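Local atomic coordinates of mannose-specific lectin 3 chain 2 (PDB entry 3MEZ), a protein that probably binds mannose as one of two kinds of bulb-type lectin chain in a heterotetramer built as a dimer of heterodimers. Residues B[19-24]-B[91-96]. Numbering follows the deposited sequence.
Sequences AQLATR and YVLILQ
L21 and L95 face each other, L21 CB lying 4.1 Å from L95 CD2. With CG anti to its backbone N (chi1 -177°), L95 reaches over to strand 20-23 and lays CD2 against the main chain there, 3.5 Å from L21 O and 3.7 Å from A22 CA. One residue on, T23 approaches the same leucine with its methyl: T23 CG2 sits 4.0 Å from L95 CG and 3.3 Å from L95 O, so a methyl rather than the hydroxyl faces that carbonyl. L21 and L93 cross obliquely and meet tip to tip, L21 CD1 3.9 Å from L93 CD1. What points T23 this way is its rotation: OG1 lies anti to the backbone N (chi1 -173°) and hydrogen-bonds D1 of the neighbouring lectin chain 1 subunit. L93 is packed further by L9, L28 and V103. The strands belong to different antiparallel sheets of the bulb-type lectin fold, with axes inclined at 48° and 7.4 Å apart at their closest. In this buried interior the sheets join without hydrogen bonds, through leucine side chains packing on each other and methyls resting against backbone, carbonyl oxygens included, while T23's polar end serves the contact between subunits.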
loop_
_atom_site.group_PDB
_atom_site.type_symbol
_atom_site.label_atom_id
_atom_site.label_comp_id
_atom_site.label_asym_id
_atom_site.label_seq_id
_atom_site.Cartn_x
_atom_site.Cartn_y
_atom_site.Cartn_z
ATOM N N ALA B 19 -6.621 -8.156 -4.148
ATOM C CA ALA B 19 -5.792 -8.225 -2.973
ATOM C C ALA B 19 -6.531 -8.958 -1.833
ATOM O O ALA B 19 -7.699 -8.909 -1.760
ATOM C CB ALA B 19 -5.432 -6.895 -2.555
ATOM N N GLN B 20 -5.802 -9.665 -0.993
ATOM C CA GLN B 20 -6.401 -10.445 0.052
ATOM C C GLN B 20 -5.649 -10.498 1.366
ATOM O O GLN B 20 -4.484 -10.207 1.441
ATOM C CB GLN B 20 -6.652 -11.869 -0.415
ATOM C CG GLN B 20 -5.415 -12.665 -0.627
ATOM C CD GLN B 20 -5.660 -14.091 -1.097
ATOM O OE1 GLN B 20 -6.372 -14.337 -2.021
ATOM N NE2 GLN B 20 -5.038 -15.004 -0.455
ATOM N N LEU B 21 -6.391 -10.891 2.384
ATOM C CA LEU B 21 -5.863 -11.440 3.599
ATOM C C LEU B 21 -6.047 -12.939 3.512
ATOM O O LEU B 21 -6.966 -13.389 2.903
ATOM C CB LEU B 21 -6.578 -10.936 4.818
ATOM C CG LEU B 21 -6.709 -9.459 5.108
ATOM C CD1 LEU B 21 -7.436 -9.190 6.337
ATOM C CD2 LEU B 21 -5.411 -8.763 5.110
ATOM N N ALA B 22 -5.127 -13.680 4.097
ATOM C CA ALA B 22 -5.114 -15.113 4.061
ATOM C C ALA B 22 -4.608 -15.714 5.353
ATOM O O ALA B 22 -3.670 -15.233 5.895
ATOM C CB ALA B 22 -4.244 -15.557 2.958
ATOM N N THR B 23 -5.237 -16.790 5.804
ATOM C CA THR B 23 -4.692 -17.690 6.799
ATOM C C THR B 23 -5.262 -19.085 6.645
ATOM O O THR B 23 -6.422 -19.237 6.432
ATOM C CB THR B 23 -4.877 -17.184 8.225
ATOM O OG1 THR B 23 -4.192 -18.035 9.131
ATOM C CG2 THR B 23 -6.258 -17.178 8.603
ATOM N N ARG B 24 -4.409 -20.082 6.744
ATOM C CA ARG B 24 -4.793 -21.457 6.492
ATOM C C ARG B 24 -5.460 -21.515 5.129
ATOM O O ARG B 24 -4.909 -21.051 4.218
ATOM C CB ARG B 24 -5.650 -22.022 7.596
ATOM C CG ARG B 24 -5.015 -21.896 8.925
ATOM C CD ARG B 24 -5.658 -22.736 10.030
ATOM N NE ARG B 24 -4.937 -22.681 11.284
ATOM C CZ ARG B 24 -5.349 -23.220 12.415
ATOM N NH1 ARG B 24 -6.464 -23.841 12.468
ATOM N NH2 ARG B 24 -4.639 -23.131 13.487
ATOM N N TYR B 91 -7.048 0.852 14.527
ATOM C CA TYR B 91 -7.782 -0.392 14.551
ATOM C C TYR B 91 -7.101 -1.474 13.699
ATOM O O TYR B 91 -6.237 -1.198 12.916
ATOM C CB TYR B 91 -9.216 -0.203 14.114
ATOM C CG TYR B 91 -10.092 0.575 15.059
ATOM C CD1 TYR B 91 -9.942 1.921 15.209
ATOM C CD2 TYR B 91 -11.069 -0.054 15.809
ATOM C CE1 TYR B 91 -10.750 2.625 16.047
ATOM C CE2 TYR B 91 -11.837 0.620 16.621
ATOM C CZ TYR B 91 -11.674 1.954 16.766
ATOM O OH TYR B 91 -12.458 2.637 17.589
ATOM N N VAL B 92 -7.471 -2.710 13.934
ATOM C CA VAL B 92 -6.915 -3.787 13.217
ATOM C C VAL B 92 -8.011 -4.764 12.794
ATOM O O VAL B 92 -8.897 -5.024 13.519
ATOM C CB VAL B 92 -5.791 -4.382 14.061
ATOM C CG1 VAL B 92 -6.237 -5.547 14.840
ATOM C CG2 VAL B 92 -4.640 -4.579 13.309
ATOM N N LEU B 93 -7.952 -5.204 11.562
ATOM C CA LEU B 93 -8.807 -6.242 11.022
ATOM C C LEU B 93 -7.930 -7.480 10.918
ATOM O O LEU B 93 -6.955 -7.471 10.213
ATOM C CB LEU B 93 -9.285 -5.879 9.642
ATOM C CG LEU B 93 -10.489 -6.431 8.866
ATOM C CD1 LEU B 93 -10.267 -6.771 7.412
ATOM C CD2 LEU B 93 -11.242 -7.493 9.547
ATOM N N ILE B 94 -8.297 -8.520 11.631
ATOM C CA ILE B 94 -7.580 -9.761 11.635
ATOM C C ILE B 94 -8.364 -10.901 10.992
ATOM O O ILE B 94 -9.459 -11.163 11.347
ATOM C CB ILE B 94 -7.211 -10.182 13.062
ATOM C CG1 ILE B 94 -6.463 -9.083 13.799
ATOM C CG2 ILE B 94 -6.386 -11.398 13.058
ATOM C CD1 ILE B 94 -6.244 -9.337 15.169
ATOM N N LEU B 95 -7.756 -11.590 10.050
ATOM C CA LEU B 95 -8.361 -12.796 9.551
ATOM C C LEU B 95 -7.859 -13.937 10.407
ATOM O O LEU B 95 -6.766 -14.363 10.290
ATOM C CB LEU B 95 -8.050 -13.041 8.092
ATOM C CG LEU B 95 -8.683 -14.246 7.426
ATOM C CD1 LEU B 95 -10.161 -14.135 7.384
ATOM C CD2 LEU B 95 -8.141 -14.488 6.056
ATOM N N GLN B 96 -8.706 -14.359 11.315
ATOM C CA GLN B 96 -8.374 -15.342 12.325
ATOM C C GLN B 96 -8.386 -16.817 11.903
ATOM O O GLN B 96 -9.075 -17.205 11.032
ATOM C CB GLN B 96 -9.242 -15.159 13.573
ATOM C CG GLN B 96 -9.403 -13.783 14.054
ATOM C CD GLN B 96 -10.226 -13.666 15.295
ATOM O OE1 GLN B 96 -11.003 -14.528 15.612
ATOM N NE2 GLN B 96 -10.069 -12.581 15.976
#